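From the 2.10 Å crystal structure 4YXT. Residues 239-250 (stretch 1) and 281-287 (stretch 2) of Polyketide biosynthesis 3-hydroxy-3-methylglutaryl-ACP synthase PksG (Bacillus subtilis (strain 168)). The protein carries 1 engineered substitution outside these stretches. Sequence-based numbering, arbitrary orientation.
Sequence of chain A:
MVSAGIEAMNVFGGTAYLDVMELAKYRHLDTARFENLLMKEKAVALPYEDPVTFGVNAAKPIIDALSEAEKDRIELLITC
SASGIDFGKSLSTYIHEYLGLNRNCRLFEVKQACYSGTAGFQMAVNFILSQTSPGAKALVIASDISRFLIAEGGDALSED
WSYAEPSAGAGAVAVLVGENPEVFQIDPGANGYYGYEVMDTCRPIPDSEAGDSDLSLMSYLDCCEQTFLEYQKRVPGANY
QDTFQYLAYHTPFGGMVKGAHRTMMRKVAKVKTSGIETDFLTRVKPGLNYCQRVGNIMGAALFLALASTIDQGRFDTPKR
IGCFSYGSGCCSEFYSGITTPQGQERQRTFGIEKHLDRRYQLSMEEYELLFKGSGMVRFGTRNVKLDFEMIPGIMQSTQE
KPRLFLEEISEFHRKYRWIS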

ATOM      1  N   ASN A 239     -23.745   4.578 -20.867  1.00 31.08           N
ATOM      2  CA  ASN A 239     -23.542   4.359 -22.287  1.00 30.77           C
ATOM      3  C   ASN A 239     -22.134   4.800 -22.658  1.00 28.28           C
ATOM      4  O   ASN A 239     -21.745   5.945 -22.421  1.00 27.44           O
ATOM      5  N   TYR A 240     -21.352   3.866 -23.179  1.00 26.50           N
ATOM      6  CA  TYR A 240     -19.946   4.107 -23.398  1.00 27.39           C
ATOM      7  C   TYR A 240     -19.693   5.288 -24.382  1.00 29.86           C
ATOM      8  O   TYR A 240     -18.675   5.953 -24.305  1.00 25.45           O
ATOM      9  N   GLN A 241     -20.628   5.530 -25.295  1.00 30.91           N
ATOM     10  CA  GLN A 241     -20.538   6.692 -26.184  1.00 34.16           C
ATOM     11  C   GLN A 241     -21.097   7.950 -25.568  1.00 30.43           C
ATOM     12  O   GLN A 241     -20.441   8.975 -25.599  1.00 32.81           O
ATOM     13  N   ASP A 242     -22.301   7.881 -25.027  1.00 30.30           N
ATOM     14  CA  ASP A 242     -23.070   9.086 -24.667  1.00 31.73           C
ATOM     15  C   ASP A 242     -22.662   9.738 -23.352  1.00 30.50           C
ATOM     16  O   ASP A 242     -22.607  10.963 -23.272  1.00 30.96           O
ATOM     17  N   THR A 243     -22.350   8.920 -22.339  1.00 30.45           N
ATOM     18  CA  THR A 243     -22.129   9.385 -20.955  1.00 27.88           C
ATOM     19  C   THR A 243     -20.853  10.188 -20.735  1.00 27.22           C
ATOM     20  O   THR A 243     -20.777  11.062 -19.836  1.00 26.54           O
ATOM     21  N   PHE A 244     -19.848   9.878 -21.547  1.00 24.73           N
ATOM     22  CA  PHE A 244     -18.493  10.350 -21.357  1.00 24.70           C
ATOM     23  C   PHE A 244     -18.077  11.187 -22.560  1.00 23.51           C
ATOM     24  O   PHE A 244     -18.106  10.697 -23.681  1.00 24.92           O
ATOM     25  N   GLN A 245     -17.678  12.426 -22.307  1.00 23.28           N
ATOM     26  CA  GLN A 245     -17.181  13.304 -23.366  1.00 24.21           C
ATOM     27  C   GLN A 245     -15.716  13.035 -23.663  1.00 23.85           C
ATOM     28  O   GLN A 245     -15.284  13.327 -24.750  1.00 24.24           O
ATOM     29  N   TYR A 246     -14.946  12.524 -22.696  1.00 21.20           N
ATOM     30  CA  TYR A 246     -13.547  12.076 -22.951  1.00 19.41           C
ATOM     31  C   TYR A 246     -13.321  10.774 -22.236  1.00 20.08           C
ATOM     32  O   TYR A 246     -14.102  10.412 -21.329  1.00 19.76           O
ATOM     33  N   LEU A 247     -12.225  10.088 -22.592  1.00 20.57           N
ATOM     34  CA  LEU A 247     -11.908   8.834 -21.994  1.00 21.79           C
ATOM     35  C   LEU A 247     -10.457   8.887 -21.722  1.00 22.28           C
ATOM     36  O   LEU A 247      -9.666   9.390 -22.543  1.00 22.29           O
ATOM     37  N   ALA A 248     -10.077   8.387 -20.550  1.00 20.05           N
ATOM     38  CA  ALA A 248      -8.675   8.336 -20.249  1.00 20.26           C
ATOM     39  C   ALA A 248      -8.369   6.943 -19.901  1.00 20.89           C
ATOM     40  O   ALA A 248      -9.162   6.272 -19.239  1.00 20.97           O
ATOM     41  N   TYR A 249      -7.214   6.457 -20.321  1.00 21.68           N
ATOM     42  CA  TYR A 249      -6.908   5.085 -20.023  1.00 22.07           C
ATOM     43  C   TYR A 249      -5.473   4.989 -19.457  1.00 24.08           C
ATOM     44  O   TYR A 249      -4.625   5.878 -19.725  1.00 21.19           O
ATOM     45  N   HIS A 250      -5.211   3.875 -18.757  1.00 20.82           N
ATOM     46  CA  HIS A 250      -3.856   3.501 -18.444  1.00 23.18           C
ATOM     47  C   HIS A 250      -3.109   3.351 -19.769  1.00 25.67           C
ATOM     48  O   HIS A 250      -3.516   2.533 -20.622  1.00 22.56           O
ATOM     49  N   LEU A 281     -10.453  10.651 -32.002  1.00 26.58           N
ATOM     50  CA  LEU A 281      -9.888  11.978 -32.156  1.00 27.59           C
ATOM     51  C   LEU A 281     -10.499  12.937 -31.197  1.00 26.66           C
ATOM     52  O   LEU A 281      -9.812  13.689 -30.600  1.00 26.11           O
ATOM     53  N   THR A 282     -11.828  12.908 -31.085  1.00 28.96           N
ATOM     54  CA  THR A 282     -12.540  13.710 -30.110  1.00 28.46           C
ATOM     55  C   THR A 282     -12.200  13.362 -28.634  1.00 28.04           C
ATOM     56  O   THR A 282     -11.821  14.233 -27.861  1.00 27.26           O
ATOM     57  N   ARG A 283     -12.310  12.086 -28.268  1.00 24.52           N
ATOM     58  CA  ARG A 283     -12.431  11.713 -26.877  1.00 22.61           C
ATOM     59  C   ARG A 283     -11.227  11.142 -26.241  1.00 22.47           C
ATOM     60  O   ARG A 283     -11.195  11.006 -25.031  1.00 21.42           O
ATOM     61  N   VAL A 284     -10.257  10.730 -27.048  1.00 22.42           N
ATOM     62  CA  VAL A 284      -9.167   9.913 -26.573  1.00 22.64           C
ATOM     63  C   VAL A 284      -7.808  10.531 -26.825  1.00 21.92           C
ATOM     64  O   VAL A 284      -6.929  10.569 -25.922  1.00 19.26           O
ATOM     65  N   LYS A 285      -7.626  11.040 -28.032  1.00 22.64           N
ATOM     66  CA  LYS A 285      -6.355  11.622 -28.426  1.00 26.38           C
ATOM     67  C   LYS A 285      -5.926  12.783 -27.518  1.00 23.30           C
ATOM     68  O   LYS A 285      -4.777  12.893 -27.245  1.00 23.11           O
ATOM     69  N   PRO A 286      -6.836  13.646 -27.049  1.00 24.02           N
ATOM     70  CA  PRO A 286      -6.282  14.633 -26.076  1.00 26.92           C
ATOM     71  C   PRO A 286      -5.462  14.015 -24.868  1.00 29.06           C
ATOM     72  O   PRO A 286      -4.340  14.496 -24.515  1.00 29.65           O
ATOM     73  N   GLY A 287      -5.981  12.920 -24.313  1.00 27.13           N
ATOM     74  CA  GLY A 287      -5.349  12.266 -23.178  1.00 25.34           C
ATOM     75  C   GLY A 287      -3.986  11.686 -23.451  1.00 26.63           C
ATOM     76  O   GLY A 287      -3.219  11.551 -22.525  1.00 22.73           O
TER

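What does T282, in the helix, offer to stretch 1? L281 lies out of reach, and T282 (chi1 m) sends its CA-to-CB bond sideways, its hydroxyl OG1 being hydrogen-bonded elsewhere in the structure. Its contact comes instead from the backbone: T282 O lies 3.3 Å from CE1 of Y246, whose chi1 is also m.

How does R283 come to dominate the contact? Its CA-to-CB bond points sideways, but the chi angles m, t, m and 173° carry the guanidinium in among the backbone carbonyls of stretch 1. R283 NH1 donates to Y240 O at 2.9 Å and to F244 O at 2.8 Å, so one nitrogen holds two carbonyls four residues apart. Q241 O is also near R283 NH1, at 3.1 Å, but the angle is too poor for a hydrogen bond. L247, with rotamer m, t, covers one face of the guanidinium, its CD1 3.5 Å from R283 NH2. The backbone joins in as well: L247 N donates to R283 O at 2.8 Å, joining the strand to R283 of the helix.

Where does V284 pack? With chi1 t, it sets CG1 4.0 Å from CE2 of Y249 and CG2 4.5 Å from CB of L247, making a small apolar patch. Y249 (chi1 m) is also linked within stretch 1, its OH sharing a 2.9 Å hydrogen bond with Y240 OH. Water 1 lies between the two backbones, 2.6 Å from L247 O and 2.5 Å from V284 O.

What remains beyond V284? The CA-to-CB bond of K285 points away, and the residue makes no contact. That of P286 points toward stretch 1, and its CG meets CE1 of Y246 at 4.1 Å. G287 has no side chain to contribute.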

ATOM      1  CB  ASN A 239     -24.598   5.145 -23.114  1.00 32.95           C
ATOM      2  CG  ASN A 239     -24.556   4.804 -24.578  1.00 32.90           C
ATOM      3  OD1 ASN A 239     -23.701   5.275 -25.321  1.00 33.68           O
ATOM      4  ND2 ASN A 239     -25.451   3.942 -24.994  1.00 37.12           N
ATOM      5  CB  TYR A 240     -19.313   2.849 -23.939  1.00 27.49           C
ATOM      6  CG  TYR A 240     -17.822   2.786 -23.815  1.00 29.13           C
ATOM      7  CD1 TYR A 240     -17.207   2.550 -22.580  1.00 32.46           C
ATOM      8  CD2 TYR A 240     -17.015   2.924 -24.907  1.00 30.54           C
ATOM      9  CE1 TYR A 240     -15.812   2.446 -22.463  1.00 29.30           C
ATOM     10  CE2 TYR A 240     -15.624   2.833 -24.794  1.00 30.84           C
ATOM     11  CZ  TYR A 240     -15.026   2.609 -23.579  1.00 29.41           C
ATOM     12  OH  TYR A 240     -13.619   2.528 -23.528  1.00 30.40           O
ATOM     13  CB  GLN A 241     -21.270   6.460 -27.516  1.00 40.13           C
ATOM     14  CG  GLN A 241     -20.594   5.517 -28.505  1.00 41.29           C
ATOM     15  CD  GLN A 241     -21.206   5.646 -29.892  1.00 47.76           C
ATOM     16  OE1 GLN A 241     -21.997   4.795 -30.334  1.00 46.79           O
ATOM     17  NE2 GLN A 241     -20.878   6.743 -30.570  1.00 50.73           N
ATOM     18  CB  ASP A 242     -24.582   8.789 -24.602  1.00 32.89           C
ATOM     19  CG  ASP A 242     -25.160   8.252 -25.909  1.00 38.74           C
ATOM     20  OD1 ASP A 242     -24.573   8.467 -27.008  1.00 45.34           O
ATOM     21  OD2 ASP A 242     -26.235   7.600 -25.833  1.00 40.62           O
ATOM     22  CB  THR A 243     -22.099   8.160 -20.006  1.00 27.67           C
ATOM     23  OG1 THR A 243     -23.228   7.332 -20.297  1.00 29.74           O
ATOM     24  CG2 THR A 243     -22.134   8.552 -18.548  1.00 26.52           C
ATOM     25  CB  PHE A 244     -17.531   9.149 -21.196  1.00 25.02           C
ATOM     26  CG  PHE A 244     -18.064   8.075 -20.274  1.00 26.12           C
ATOM     27  CD1 PHE A 244     -18.068   8.268 -18.890  1.00 23.71           C
ATOM     28  CD2 PHE A 244     -18.611   6.925 -20.789  1.00 23.41           C
ATOM     29  CE1 PHE A 244     -18.588   7.331 -18.051  1.00 23.59           C
ATOM     30  CE2 PHE A 244     -19.126   5.971 -19.954  1.00 24.36           C
ATOM     31  CZ  PHE A 244     -19.116   6.167 -18.579  1.00 25.91           C
ATOM     32  CB  GLN A 245     -17.355  14.743 -22.978  1.00 25.17           C
ATOM     33  CG  GLN A 245     -18.829  15.192 -23.047  1.00 28.58           C
ATOM     34  CD  GLN A 245     -19.672  14.719 -21.885  1.00 34.09           C
ATOM     35  OE1 GLN A 245     -19.272  14.836 -20.712  1.00 35.33           O
ATOM     36  NE2 GLN A 245     -20.883  14.225 -22.194  1.00 37.73           N
ATOM     37  CB  TYR A 246     -12.565  13.091 -22.432  1.00 20.11           C
ATOM     38  CG  TYR A 246     -12.657  14.451 -23.108  1.00 23.64           C
ATOM     39  CD1 TYR A 246     -12.022  14.676 -24.332  1.00 21.57           C
ATOM     40  CD2 TYR A 246     -13.408  15.497 -22.540  1.00 24.34           C
ATOM     41  CE1 TYR A 246     -12.082  15.893 -24.965  1.00 24.64           C
ATOM     42  CE2 TYR A 246     -13.471  16.727 -23.165  1.00 26.42           C
ATOM     43  CZ  TYR A 246     -12.812  16.908 -24.388  1.00 27.08           C
ATOM     44  OH  TYR A 246     -12.832  18.082 -25.033  1.00 28.28           O
ATOM     45  CB  LEU A 247     -12.259   7.638 -22.924  1.00 23.19           C
ATOM     46  CG  LEU A 247     -13.756   7.326 -23.068  1.00 23.45           C
ATOM     47  CD1 LEU A 247     -13.992   6.395 -24.261  1.00 25.55           C
ATOM     48  CD2 LEU A 247     -14.267   6.624 -21.825  1.00 24.44           C
ATOM     49  CB  ALA A 248      -8.347   9.264 -19.086  1.00 21.03           C
ATOM     50  CB  TYR A 249      -6.909   4.231 -21.273  1.00 22.47           C
ATOM     51  CG  TYR A 249      -8.114   4.187 -22.089  1.00 24.72           C
ATOM     52  CD1 TYR A 249      -8.938   3.039 -22.103  1.00 25.70           C
ATOM     53  CD2 TYR A 249      -8.438   5.246 -22.913  1.00 26.43           C
ATOM     54  CE1 TYR A 249     -10.040   2.959 -22.925  1.00 26.50           C
ATOM     55  CE2 TYR A 249      -9.562   5.197 -23.735  1.00 29.07           C
ATOM     56  CZ  TYR A 249     -10.351   4.049 -23.752  1.00 28.51           C
ATOM     57  OH  TYR A 249     -11.438   4.029 -24.594  1.00 30.03           O
ATOM     58  CB  HIS A 250      -3.772   2.180 -17.720  1.00 22.00           C
ATOM     59  CG  HIS A 250      -2.366   1.733 -17.539  1.00 20.67           C
ATOM     60  ND1 HIS A 250      -1.456   2.494 -16.870  1.00 21.85           N
ATOM     61  CD2 HIS A 250      -1.710   0.620 -17.940  1.00 22.75           C
ATOM     62  CE1 HIS A 250      -0.272   1.909 -16.918  1.00 21.98           C
ATOM     63  NE2 HIS A 250      -0.405   0.759 -17.549  1.00 22.58           N
ATOM     64  CB  LEU A 281     -10.208  12.538 -33.530  1.00 31.06           C
ATOM     65  CG  LEU A 281      -9.417  12.050 -34.701  1.00 34.85           C
ATOM     66  CD1 LEU A 281      -9.903  12.841 -35.909  1.00 37.19           C
ATOM     67  CD2 LEU A 281      -7.936  12.228 -34.429  1.00 41.05           C
ATOM     68  CB  THR A 282     -14.024  13.508 -30.330  1.00 28.60           C
ATOM     69  OG1 THR A 282     -14.310  13.848 -31.676  1.00 30.55           O
ATOM     70  CG2 THR A 282     -14.826  14.387 -29.450  1.00 31.82           C
ATOM     71  CB  ARG A 283     -13.519  10.667 -26.757  1.00 24.02           C
ATOM     72  CG  ARG A 283     -14.876  11.225 -27.058  1.00 23.96           C
ATOM     73  CD  ARG A 283     -15.903  10.402 -26.347  1.00 26.60           C
ATOM     74  NE  ARG A 283     -15.880   9.009 -26.740  1.00 24.63           N
ATOM     75  CZ  ARG A 283     -16.609   8.079 -26.148  1.00 26.42           C
ATOM     76  NH1 ARG A 283     -17.411   8.382 -25.107  1.00 27.14           N
ATOM     77  NH2 ARG A 283     -16.561   6.854 -26.612  1.00 24.67           N
ATOM     78  CB  VAL A 284      -9.225   8.535 -27.238  1.00 23.76           C
ATOM     79  CG1 VAL A 284      -8.172   7.612 -26.669  1.00 24.51           C
ATOM     80  CG2 VAL A 284     -10.617   7.929 -27.078  1.00 26.08           C
ATOM     81  CB  LYS A 285      -6.381  12.069 -29.898  1.00 30.03           C
ATOM     82  CG  LYS A 285      -5.223  12.971 -30.299  1.00 32.80           C
ATOM     83  CD  LYS A 285      -5.126  13.133 -31.810  1.00 37.61           C
ATOM     84  CE  LYS A 285      -3.737  13.629 -32.257  1.00 37.82           C
ATOM     85  NZ  LYS A 285      -3.529  15.068 -31.897  1.00 40.21           N
ATOM     86  CB  PRO A 286      -7.531  15.372 -25.609  1.00 26.78           C
ATOM     87  CG  PRO A 286      -8.448  15.310 -26.825  1.00 25.01           C
ATOM     88  CD  PRO A 286      -8.229  13.942 -27.392  1.00 24.37           C
TER
HETATM   89  O   HOH W   1      -7.293   9.729 -23.558  1.00 24.78           O